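Local coordinates for protein chitosanase (Gynuella sunshinyii YC6258, PDB 6X2Q) that is a family 46 glycoside hydrolase that binds chitotetraose in its substrate cleft and probably hydrolyses chitosan, at residues I145-G150 / Q190-P195; E31-G36 / E201-E206; S16-N21 / T208-S213; P121-A126 / L135-L140. All coordinates share one frame; numbering follows the deposited sequence.

Contact 1. Residues I145-G150 / Q190-P195; sequences IQHGEG and QVLRHP. With GCS (2-amino-2-deoxy-beta-D-glucopyranose), chain B; GCS (2-amino-2-deoxy-beta-D-glucopyranose), chain C; GCS (2-amino-2-deoxy-beta-D-glucopyranose), chain D; GCS (2-amino-2-deoxy-beta-D-glucopyranose), chain E.
The imidazole of H147 meets CG1 of V191 at its edge, near the ring plane, with CE1 3.9 Å from that methyl; CD2 of L192 comes in obliquely, 3.6 Å from CE1. The ring also meets the indole of W204, their planes turned by about 45°. Here the C-terminal turns of helices 134-147 and 177-193 meet through their side chains behind the substrate cleft of a lysozyme-clan chitosanase fold. Q146 runs out fully extended, its CG trans to the main-chain nitrogen (chi1 178°), and lays its amide against L192, whose CD2 lies 3.5 Å from OE1 and 3.7 Å from NE2. Polar bonds hold both flat groups in place: R188 binds Q146 OE1 and H147 NE2, S207 takes Q146 NE2, and the carbonyl of D154 receives H147 ND1. No hydrogen bond joins the two segments themselves; the contact is buried and apolar apart from these anchors.

On the other side the segment 145-150 lines the sugar chain mainly with its backbone; among side chains, CG2 of I145 comes to 4.0 Å from C6 of the chain C glucosamine. At G148 the helix ends with positive phi (78°), and its CA passes 3.5 Å from O4 of the chain B sugar. Beyond it, E149 N donates to O6 of the chain D sugar at 3.1 Å.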
# COMPACT_ATOMS: atom_id res chain seq x y z
N ILE A 145 1.40 2.39 -0.82
CA ILE A 145 1.03 1.46 0.24
C ILE A 145 2.20 0.58 0.64
O ILE A 145 2.44 0.35 1.83
CB ILE A 145 -0.18 0.63 -0.20
CG1 ILE A 145 -1.47 1.45 -0.06
CG2 ILE A 145 -0.27 -0.68 0.61
CD1 ILE A 145 -2.62 0.89 -0.82
N GLN A 146 2.96 0.08 -0.35
CA GLN A 146 4.07 -0.83 -0.10
C GLN A 146 5.34 -0.08 0.28
O GLN A 146 6.08 -0.52 1.15
CB GLN A 146 4.30 -1.71 -1.33
CG GLN A 146 5.48 -2.68 -1.21
CD GLN A 146 5.59 -3.68 -2.35
OE1 GLN A 146 5.39 -3.35 -3.52
NE2 GLN A 146 5.95 -4.91 -2.01
N HIS A 147 5.61 1.06 -0.37
CA HIS A 147 6.86 1.78 -0.16
C HIS A 147 6.77 2.90 0.87
O HIS A 147 7.82 3.37 1.34
CB HIS A 147 7.35 2.40 -1.48
CG HIS A 147 7.57 1.40 -2.57
ND1 HIS A 147 8.83 1.02 -2.99
CD2 HIS A 147 6.70 0.69 -3.32
CE1 HIS A 147 8.72 0.13 -3.96
NE2 HIS A 147 7.44 -0.09 -4.18
N GLY A 148 5.56 3.37 1.18
CA GLY A 148 5.38 4.47 2.11
C GLY A 148 5.69 5.81 1.48
O GLY A 148 6.17 5.87 0.34
N GLU A 149 5.40 6.90 2.19
CA GLU A 149 5.66 8.26 1.71
C GLU A 149 6.79 8.94 2.49
O GLU A 149 6.84 10.17 2.59
CB GLU A 149 4.38 9.10 1.77
CG GLU A 149 4.38 10.24 0.76
CD GLU A 149 3.27 11.26 0.99
OE1 GLU A 149 2.53 11.15 2.01
OE2 GLU A 149 3.13 12.20 0.16
N GLY A 150 7.72 8.16 3.03
CA GLY A 150 8.86 8.72 3.72
C GLY A 150 9.83 9.42 2.76
O GLY A 150 9.54 9.69 1.59
N GLN A 190 13.01 -2.25 -9.88
CA GLN A 190 14.42 -2.24 -9.48
C GLN A 190 14.56 -2.03 -7.98
O GLN A 190 15.43 -2.64 -7.34
CB GLN A 190 15.18 -1.16 -10.25
CG GLN A 190 15.54 -1.56 -11.67
CD GLN A 190 15.82 -0.37 -12.56
OE1 GLN A 190 16.23 0.69 -12.09
NE2 GLN A 190 15.59 -0.54 -13.85
N VAL A 191 13.71 -1.16 -7.40
CA VAL A 191 13.78 -0.92 -5.96
C VAL A 191 13.30 -2.14 -5.18
O VAL A 191 13.89 -2.51 -4.15
CB VAL A 191 12.97 0.34 -5.58
CG1 VAL A 191 12.64 0.39 -4.09
CG2 VAL A 191 13.67 1.64 -6.05
N LEU A 192 12.23 -2.79 -5.65
CA LEU A 192 11.76 -4.00 -4.97
C LEU A 192 12.82 -5.11 -5.01
O LEU A 192 12.99 -5.84 -4.03
CB LEU A 192 10.44 -4.46 -5.59
CG LEU A 192 9.20 -3.59 -5.27
CD1 LEU A 192 7.94 -4.06 -6.03
CD2 LEU A 192 8.93 -3.46 -3.74
N ARG A 193 13.54 -5.23 -6.14
CA ARG A 193 14.59 -6.24 -6.26
C ARG A 193 15.83 -5.85 -5.46
O ARG A 193 16.55 -6.74 -4.97
CB ARG A 193 14.99 -6.44 -7.73
CG ARG A 193 14.02 -7.27 -8.55
CD ARG A 193 14.70 -8.43 -9.29
NE ARG A 193 13.74 -9.18 -10.10
CZ ARG A 193 12.81 -10.00 -9.60
NH1 ARG A 193 12.72 -10.20 -8.29
NH2 ARG A 193 11.96 -10.63 -10.42
N HIS A 194 16.11 -4.56 -5.32
CA HIS A 194 17.35 -4.09 -4.72
C HIS A 194 17.09 -2.93 -3.78
O HIS A 194 17.56 -1.81 -4.01
CB HIS A 194 18.35 -3.69 -5.80
CG HIS A 194 18.77 -4.84 -6.65
ND1 HIS A 194 18.52 -4.90 -8.00
CD2 HIS A 194 19.35 -6.02 -6.32
CE1 HIS A 194 18.97 -6.05 -8.48
NE2 HIS A 194 19.47 -6.75 -7.48
N PRO A 195 16.38 -3.17 -2.69
CA PRO A 195 16.07 -2.07 -1.77
C PRO A 195 17.30 -1.63 -0.98
O PRO A 195 18.17 -2.44 -0.65
CB PRO A 195 14.98 -2.65 -0.86
CG PRO A 195 15.10 -4.14 -0.98
CD PRO A 195 15.79 -4.46 -2.27
C1 GCS B . 4.51 -0.16 4.71
C2 GCS B . 4.07 0.67 5.90
C3 GCS B . 4.41 2.11 5.63
C4 GCS B . 5.90 2.31 5.41
C5 GCS B . 6.32 1.17 4.47
C6 GCS B . 7.79 1.04 4.18
N2 GCS B . 2.71 0.51 6.26
O1 GCS B . 4.28 -1.57 4.77
O3 GCS B . 4.02 2.80 6.75
O4 GCS B . 6.19 3.44 5.35
O5 GCS B . 5.87 -0.10 4.88
O6 GCS B . 8.58 1.27 5.30
C1 GCS C . 4.62 -5.28 4.09
C2 GCS C . 5.88 -4.73 3.23
C3 GCS C . 5.71 -3.15 3.46
C4 GCS C . 4.27 -2.54 3.42
C5 GCS C . 2.97 -3.26 3.84
C6 GCS C . 2.08 -2.87 3.03
N2 GCS C . 7.09 -5.22 3.61
O1 GCS C . 4.66 -6.61 3.78
O3 GCS C . 6.29 -2.65 2.23
O5 GCS C . 3.40 -4.68 3.83
O6 GCS C . 1.00 -3.82 2.94
C1 GCS D . 6.00 4.70 6.00
C2 GCS D . 7.06 5.73 5.79
C3 GCS D . 6.85 6.85 6.77
C4 GCS D . 5.54 7.57 6.55
C5 GCS D . 4.49 6.47 6.38
C6 GCS D . 3.20 6.98 5.83
N2 GCS D . 8.32 5.17 6.05
O3 GCS D . 7.91 7.72 6.60
O4 GCS D . 5.45 8.66 7.11
O5 GCS D . 4.86 5.37 5.58
O6 GCS D . 3.37 7.26 4.49
C1 GCS E . 5.23 9.83 6.98
C2 GCS E . 4.59 10.60 8.02
C3 GCS E . 4.41 12.06 7.62
C4 GCS E . 5.76 12.58 7.29
C5 GCS E . 6.26 11.72 6.17
C6 GCS E . 7.62 12.19 5.79
N2 GCS E . 3.32 10.12 8.43
O3 GCS E . 3.94 12.90 8.66
O4 GCS E . 5.67 13.94 6.92
O5 GCS E . 6.40 10.42 6.63
O6 GCS E . 7.41 13.11 4.75

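Contact 2. Residues E31-G36 / E201-E206; sequences EVLDDG and EDEWSE. With GCS (2-amino-2-deoxy-beta-D-glucopyranose), chain C.
L33 leads off, directing CD1 across the carboxyl end of E203 at about a right angle, 3.4 Å from OE2; the same methyl lies 3.4 Å from O1 of the chain C glucosamine. Two residues on, D35 packs its CB against CG of E203 at 3.6 Å. Its CG sits between the backbone N and the carbonyl carbon (chi1 60°), turning the carboxylate toward the sugar; OD2 of D35 accepts a hydrogen bond from the sugar N2 at 3.1 Å while OD1 takes the backbone N-H of R37.

From the facing helix 201-205, E203 bends at chi2 to bring OE2 within 3.0 Å of the sugar O1, a weak bond. W204 grips the ring from a third direction: its NE1 donates to O3 over 2.8 Å, with O3 near the indole plane at the ring edge. A phenylalanine here would probably leave O3 without that donor and take away part of the surface that H147 packs against.

No hydrogen bond joins the segments directly; their polar ends meet through the sugar. D35 OD2 and E203 OE2 lie 4.3 Å apart, and acidic groups beside N2 are consistent with a subsite suited to amino sugars, whose positive charge would probably ease the repulsion.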
# COMPACT_ATOMS: atom_id res chain seq x y z
N GLU A 31 0.22 -10.49 10.99
CA GLU A 31 1.30 -11.47 10.91
C GLU A 31 2.63 -10.79 11.15
O GLU A 31 2.78 -9.58 10.96
CB GLU A 31 1.35 -12.17 9.54
CG GLU A 31 0.15 -13.05 9.19
CD GLU A 31 0.03 -14.32 10.02
OE1 GLU A 31 0.65 -14.41 11.11
OE2 GLU A 31 -0.68 -15.24 9.58
N VAL A 32 3.60 -11.60 11.59
CA VAL A 32 5.01 -11.23 11.61
C VAL A 32 5.63 -11.77 10.32
O VAL A 32 5.48 -12.95 9.99
CB VAL A 32 5.70 -11.80 12.86
CG1 VAL A 32 7.13 -11.29 12.97
CG2 VAL A 32 4.90 -11.44 14.10
N LEU A 33 6.29 -10.89 9.57
CA LEU A 33 6.79 -11.26 8.25
C LEU A 33 8.31 -11.33 8.19
O LEU A 33 8.86 -11.73 7.16
CB LEU A 33 6.28 -10.27 7.20
CG LEU A 33 4.77 -10.29 6.95
CD1 LEU A 33 4.40 -9.36 5.82
CD2 LEU A 33 4.29 -11.70 6.67
N ASP A 34 8.99 -10.99 9.28
CA ASP A 34 10.45 -11.03 9.32
C ASP A 34 11.03 -10.09 8.26
O ASP A 34 11.94 -10.45 7.52
CB ASP A 34 10.99 -12.46 9.14
CG ASP A 34 11.53 -13.06 10.43
OD1 ASP A 34 11.05 -12.67 11.53
OD2 ASP A 34 12.44 -13.92 10.36
N ASP A 35 10.47 -8.88 8.20
CA ASP A 35 10.86 -7.87 7.22
C ASP A 35 11.37 -6.61 7.90
O ASP A 35 11.49 -5.57 7.25
CB ASP A 35 9.69 -7.53 6.29
CG ASP A 35 8.45 -6.97 7.04
OD1 ASP A 35 8.43 -6.96 8.30
OD2 ASP A 35 7.50 -6.52 6.36
N GLY A 36 11.66 -6.68 9.20
CA GLY A 36 12.06 -5.52 9.96
C GLY A 36 10.93 -4.63 10.44
O GLY A 36 11.20 -3.57 11.03
N GLU A 201 14.35 -7.02 1.84
CA GLU A 201 14.74 -7.49 0.51
C GLU A 201 13.98 -8.74 0.11
O GLU A 201 13.42 -8.80 -0.99
CB GLU A 201 16.24 -7.76 0.45
CG GLU A 201 16.68 -8.24 -0.94
CD GLU A 201 18.15 -8.54 -1.01
OE1 GLU A 201 18.90 -7.97 -0.19
OE2 GLU A 201 18.54 -9.35 -1.88
N ASP A 202 14.00 -9.77 0.95
CA ASP A 202 13.26 -10.99 0.64
C ASP A 202 11.78 -10.71 0.43
O ASP A 202 11.18 -11.18 -0.54
CB ASP A 202 13.43 -12.02 1.76
CG ASP A 202 14.83 -12.60 1.83
OD1 ASP A 202 15.20 -13.08 2.94
OD2 ASP A 202 15.55 -12.59 0.80
N GLU A 203 11.16 -9.97 1.36
CA GLU A 203 9.74 -9.63 1.24
C GLU A 203 9.47 -8.94 -0.08
O GLU A 203 8.60 -9.36 -0.85
CB GLU A 203 9.32 -8.74 2.41
CG GLU A 203 8.56 -9.44 3.50
CD GLU A 203 7.17 -9.85 3.08
OE1 GLU A 203 6.95 -11.07 2.85
OE2 GLU A 203 6.28 -8.98 2.99
N TRP A 204 10.22 -7.88 -0.37
CA TRP A 204 9.91 -7.07 -1.54
C TRP A 204 10.29 -7.77 -2.84
O TRP A 204 9.54 -7.70 -3.82
CB TRP A 204 10.63 -5.73 -1.42
CG TRP A 204 9.89 -4.74 -0.58
CD1 TRP A 204 8.80 -4.98 0.21
CD2 TRP A 204 10.20 -3.35 -0.44
NE1 TRP A 204 8.40 -3.82 0.84
CE2 TRP A 204 9.24 -2.80 0.45
CE3 TRP A 204 11.18 -2.52 -0.98
CZ2 TRP A 204 9.24 -1.46 0.80
CZ3 TRP A 204 11.18 -1.17 -0.63
CH2 TRP A 204 10.22 -0.66 0.25
N SER A 205 11.44 -8.46 -2.85
CA SER A 205 11.87 -9.15 -4.06
C SER A 205 10.81 -10.14 -4.55
O SER A 205 10.55 -10.24 -5.76
CB SER A 205 13.20 -9.86 -3.81
OG SER A 205 13.66 -10.43 -5.02
N GLU A 206 10.18 -10.87 -3.64
CA GLU A 206 9.14 -11.82 -4.03
C GLU A 206 7.83 -11.15 -4.42
O GLU A 206 6.87 -11.85 -4.77
CB GLU A 206 8.88 -12.80 -2.88
CG GLU A 206 10.09 -13.64 -2.51
CD GLU A 206 9.71 -14.90 -1.74
OE1 GLU A 206 9.38 -15.91 -2.40
OE2 GLU A 206 9.73 -14.87 -0.49
C1 GCS C . 4.62 -5.28 4.09
C2 GCS C . 5.88 -4.73 3.23
C3 GCS C . 5.71 -3.15 3.46
C4 GCS C . 4.27 -2.54 3.42
C5 GCS C . 2.97 -3.26 3.84
C6 GCS C . 2.08 -2.87 3.03
N2 GCS C . 7.09 -5.22 3.61
O1 GCS C . 4.66 -6.61 3.78
O3 GCS C . 6.29 -2.65 2.23
O5 GCS C . 3.40 -4.68 3.83
O6 GCS C . 1.00 -3.82 2.94

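Contact 3. Residues S16-N21 / T208-S213; sequences SIFANN and TGRVDS. Unlike the reference sequence in segment 16-21: A19 (reference Glu).
F18 and R210 bring the two helical segments closest, their CA atoms only 5.5 Å apart. The phenyl ring of F18 receives CB of R210 over one face in a CH-pi contact, 3.7 Å from the ring centroid and 18° off its normal. Farther along, CE1 of F18 lies 3.6 Å from CB of S213, approached obliquely. R210 then folds back: with chi1 at 77° its CG is wedged over the main chain, and a bend at chi3 brings one face of the guanidinium back over CB of F18, with CZ 3.9 Å from that carbon and the guanidinium plane 60° from the ring. The two side chains therefore clasp each other, CB over ring and CB over guanidinium.

A water links them again, donating to F18 O at 2.7 Å and accepting a weak bond from R210 NH1 at 3.0 Å. The charge of R210 is met by D142 through NH2, which probably also offsets the nearby R188.

Helix 5-20 is joined in this way to helix 209-219. Helix 134-147 adds D142 against F18 and Q146 against R210; on another side I17 touches strand 238-240, and W234 donates to F18 O.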
# COMPACT_ATOMS: atom_id res chain seq x y z
N SER A 16 -5.48 -5.58 -3.16
CA SER A 16 -5.71 -6.70 -2.25
C SER A 16 -5.18 -8.00 -2.85
O SER A 16 -4.52 -8.78 -2.16
CB SER A 16 -7.21 -6.79 -1.94
OG SER A 16 -7.44 -7.78 -0.96
N ILE A 17 -5.43 -8.23 -4.14
CA ILE A 17 -4.87 -9.41 -4.80
C ILE A 17 -3.35 -9.33 -4.82
O ILE A 17 -2.67 -10.32 -4.53
CB ILE A 17 -5.44 -9.54 -6.22
CG1 ILE A 17 -6.91 -9.98 -6.17
CG2 ILE A 17 -4.62 -10.54 -7.05
CD1 ILE A 17 -7.65 -9.80 -7.49
N PHE A 18 -2.80 -8.16 -5.13
CA PHE A 18 -1.35 -7.99 -5.14
C PHE A 18 -0.74 -8.49 -3.85
O PHE A 18 0.28 -9.18 -3.86
CB PHE A 18 -0.98 -6.52 -5.36
CG PHE A 18 -1.11 -6.06 -6.78
CD1 PHE A 18 -1.43 -6.96 -7.78
CD2 PHE A 18 -0.92 -4.73 -7.10
CE1 PHE A 18 -1.58 -6.54 -9.09
CE2 PHE A 18 -1.05 -4.30 -8.41
CZ PHE A 18 -1.37 -5.21 -9.41
N ALA A 19 -1.36 -8.16 -2.73
CA ALA A 19 -0.74 -8.37 -1.43
C ALA A 19 -1.15 -9.68 -0.78
O ALA A 19 -0.35 -10.28 -0.06
CB ALA A 19 -1.09 -7.20 -0.51
N ASN A 20 -2.38 -10.15 -1.02
CA ASN A 20 -2.92 -11.29 -0.28
C ASN A 20 -3.57 -12.34 -1.17
O ASN A 20 -4.19 -13.27 -0.64
CB ASN A 20 -3.94 -10.80 0.75
CG ASN A 20 -3.33 -9.88 1.77
OD1 ASN A 20 -3.93 -8.87 2.15
ND2 ASN A 20 -2.11 -10.20 2.21
N ASN A 21 -3.48 -12.19 -2.49
CA ASN A 21 -4.07 -13.11 -3.47
C ASN A 21 -5.58 -13.29 -3.29
O ASN A 21 -6.13 -14.37 -3.53
CB ASN A 21 -3.38 -14.47 -3.43
CG ASN A 21 -3.55 -15.24 -4.74
OD1 ASN A 21 -3.81 -14.64 -5.79
ND2 ASN A 21 -3.43 -16.57 -4.68
N THR A 208 7.44 -8.69 -6.87
CA THR A 208 7.58 -7.91 -8.10
C THR A 208 6.55 -8.26 -9.16
O THR A 208 6.37 -7.48 -10.11
CB THR A 208 8.98 -8.09 -8.71
OG1 THR A 208 9.24 -9.48 -8.93
CG2 THR A 208 10.05 -7.51 -7.80
N GLY A 209 5.88 -9.41 -9.04
CA GLY A 209 4.81 -9.73 -9.97
C GLY A 209 3.73 -8.66 -10.02
O GLY A 209 3.08 -8.47 -11.05
N ARG A 210 3.54 -7.92 -8.93
CA ARG A 210 2.53 -6.87 -8.94
C ARG A 210 2.93 -5.73 -9.88
O ARG A 210 2.07 -5.12 -10.53
CB ARG A 210 2.30 -6.35 -7.52
CG ARG A 210 3.36 -5.41 -6.97
CD ARG A 210 3.38 -5.48 -5.44
NE ARG A 210 2.31 -4.66 -4.87
CZ ARG A 210 1.95 -4.68 -3.60
NH1 ARG A 210 2.54 -5.49 -2.71
NH2 ARG A 210 0.98 -3.88 -3.19
N VAL A 211 4.22 -5.40 -9.95
CA VAL A 211 4.67 -4.40 -10.92
C VAL A 211 4.50 -4.95 -12.32
O VAL A 211 4.09 -4.23 -13.25
CB VAL A 211 6.13 -3.99 -10.64
CG1 VAL A 211 6.61 -2.95 -11.65
CG2 VAL A 211 6.29 -3.47 -9.20
N ASP A 212 4.76 -6.26 -12.49
CA ASP A 212 4.50 -6.90 -13.78
C ASP A 212 3.04 -6.78 -14.16
O ASP A 212 2.72 -6.53 -15.32
CB ASP A 212 4.92 -8.38 -13.74
CG ASP A 212 6.43 -8.57 -13.53
OD1 ASP A 212 7.23 -7.69 -13.91
OD2 ASP A 212 6.81 -9.62 -12.95
N SER A 213 2.12 -6.92 -13.20
CA SER A 213 0.70 -6.81 -13.53
C SER A 213 0.34 -5.40 -13.99
O SER A 213 -0.39 -5.22 -14.97
CB SER A 213 -0.17 -7.21 -12.34
OG SER A 213 -0.03 -8.58 -12.05
O HOH W 1 2.85 -8.37 -3.35

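Contact 4. Residues P121-A126 / L135-L140; sequences PAMERA and LTLLAL
A126 presses its CB against two leucines at once, 3.7 Å from L137 CD1 and 3.7 Å from L140 CD1. One turn earlier A122 meets the backbone instead, its CB 4.0 Å from the carbonyl O of L140. M123 closes the flank: SD lies 3.8 Å from L137 CG, and CE curls in to 3.8 Å from L137 O. Its chain gets there by bending at both chi2 (-60°) and chi3 (87°), which turns the thioether across the leucine at about a right angle. With an alanine here, the side of L137 facing the thioether would probably lose its cover and the leucine could be freer to turn.

Behind these side chains the segment axes run 9.3 Å apart and cross at 132°, about midway between perpendicular and antiparallel. The small A126 lets L140 CD1 come close to the backbone of helix 104-129, and no hydrogen bond crosses between the segments.

Helices 104-129 and 134-147 follow each other in the chain, so this is a helical hairpin. N-terminal residues flank it, Q2 against M123 and L3 against L137. The far side of helix 134-147 packs on helices 5-20, 177-193 and 209-219 through L135, L138 and A139.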
# COMPACT_ATOMS: atom_id res chain seq x y z
N PRO A 121 -2.85 11.28 -0.17
CA PRO A 121 -1.51 11.70 -0.61
C PRO A 121 -1.13 11.17 -1.99
O PRO A 121 -0.49 11.90 -2.76
CB PRO A 121 -0.60 11.15 0.49
CG PRO A 121 -1.46 11.16 1.70
CD PRO A 121 -2.82 10.75 1.20
N ALA A 122 -1.49 9.94 -2.35
CA ALA A 122 -1.14 9.45 -3.68
C ALA A 122 -1.85 10.25 -4.77
O ALA A 122 -1.26 10.56 -5.80
CB ALA A 122 -1.45 7.96 -3.83
N MET A 123 -3.11 10.60 -4.53
CA MET A 123 -3.86 11.43 -5.51
C MET A 123 -3.30 12.85 -5.56
O MET A 123 -3.38 13.45 -6.61
CB MET A 123 -5.36 11.45 -5.21
CG MET A 123 -5.98 10.10 -5.22
SD MET A 123 -5.83 9.23 -6.75
CE MET A 123 -4.25 8.42 -6.59
N GLU A 124 -2.79 13.37 -4.45
CA GLU A 124 -2.13 14.70 -4.45
C GLU A 124 -0.83 14.58 -5.24
O GLU A 124 -0.52 15.48 -5.97
CB GLU A 124 -1.87 15.22 -3.04
N ARG A 125 -0.11 13.47 -5.11
CA ARG A 125 1.08 13.32 -5.94
C ARG A 125 0.69 13.30 -7.41
O ARG A 125 1.30 13.99 -8.24
CB ARG A 125 1.85 12.06 -5.58
CG ARG A 125 2.39 12.05 -4.17
CD ARG A 125 3.58 12.96 -4.03
NE ARG A 125 4.03 13.00 -2.64
CZ ARG A 125 5.17 13.54 -2.24
NH1 ARG A 125 6.02 14.10 -3.11
NH2 ARG A 125 5.47 13.53 -0.95
N ALA A 126 -0.33 12.51 -7.76
CA ALA A 126 -0.76 12.43 -9.15
C ALA A 126 -1.10 13.81 -9.70
O ALA A 126 -0.68 14.16 -10.80
CB ALA A 126 -1.96 11.48 -9.27
N LEU A 135 -4.76 4.29 -14.61
CA LEU A 135 -3.71 3.30 -14.34
C LEU A 135 -2.54 3.92 -13.59
O LEU A 135 -1.99 3.32 -12.66
CB LEU A 135 -3.23 2.67 -15.65
CG LEU A 135 -2.07 1.68 -15.53
CD1 LEU A 135 -2.53 0.48 -14.74
CD2 LEU A 135 -1.55 1.24 -16.89
N THR A 136 -2.13 5.14 -13.99
CA THR A 136 -1.09 5.85 -13.26
C THR A 136 -1.49 6.10 -11.80
O THR A 136 -0.66 5.98 -10.89
CB THR A 136 -0.77 7.17 -13.97
OG1 THR A 136 -0.56 6.90 -15.34
CG2 THR A 136 0.50 7.82 -13.43
N LEU A 137 -2.76 6.44 -11.56
CA LEU A 137 -3.23 6.65 -10.18
C LEU A 137 -3.15 5.35 -9.39
O LEU A 137 -2.73 5.35 -8.22
CB LEU A 137 -4.66 7.19 -10.18
CG LEU A 137 -4.87 8.71 -10.35
CD1 LEU A 137 -3.97 9.31 -11.41
CD2 LEU A 137 -6.34 9.04 -10.66
N LEU A 138 -3.55 4.24 -10.00
CA LEU A 138 -3.47 2.96 -9.34
C LEU A 138 -2.02 2.63 -9.00
O LEU A 138 -1.71 2.25 -7.86
CB LEU A 138 -4.10 1.90 -10.24
CG LEU A 138 -3.92 0.45 -9.78
CD1 LEU A 138 -4.62 0.23 -8.44
CD2 LEU A 138 -4.45 -0.49 -10.83
N ALA A 139 -1.12 2.84 -9.95
CA ALA A 139 0.29 2.54 -9.73
C ALA A 139 0.87 3.39 -8.61
O ALA A 139 1.66 2.90 -7.80
CB ALA A 139 1.08 2.76 -11.02
N LEU A 140 0.49 4.67 -8.55
CA LEU A 140 0.98 5.49 -7.45
C LEU A 140 0.38 5.05 -6.12
O LEU A 140 1.04 5.13 -5.08
CB LEU A 140 0.66 6.97 -7.69
CG LEU A 140 1.37 7.57 -8.90
CD1 LEU A 140 0.75 8.93 -9.24
CD2 LEU A 140 2.85 7.68 -8.68

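How the contacts relate
From the N terminus, contact 3 opens first, on helix 5-20, and contact 2 opens next, beside strand 30-32. Both stay open through the helices between. Contact 4 opens and closes within the hairpin of helices 104-129 and 134-147; contact 1 starts at the end of that second helix and closes on helix 177-193. These two run in series, joined by the R125-E149 salt bridge. Contact 2 then closes at 201-206 around both, and contact 3 closes outermost at 208-213, so none cross. Contacts 1 and 2 share the chain C sugar, and contact 3 packs on contact 1 where R210 meets Q146 and V211 meets L192. Contact 4 lies about 24 Å from contact 2, centre to centre.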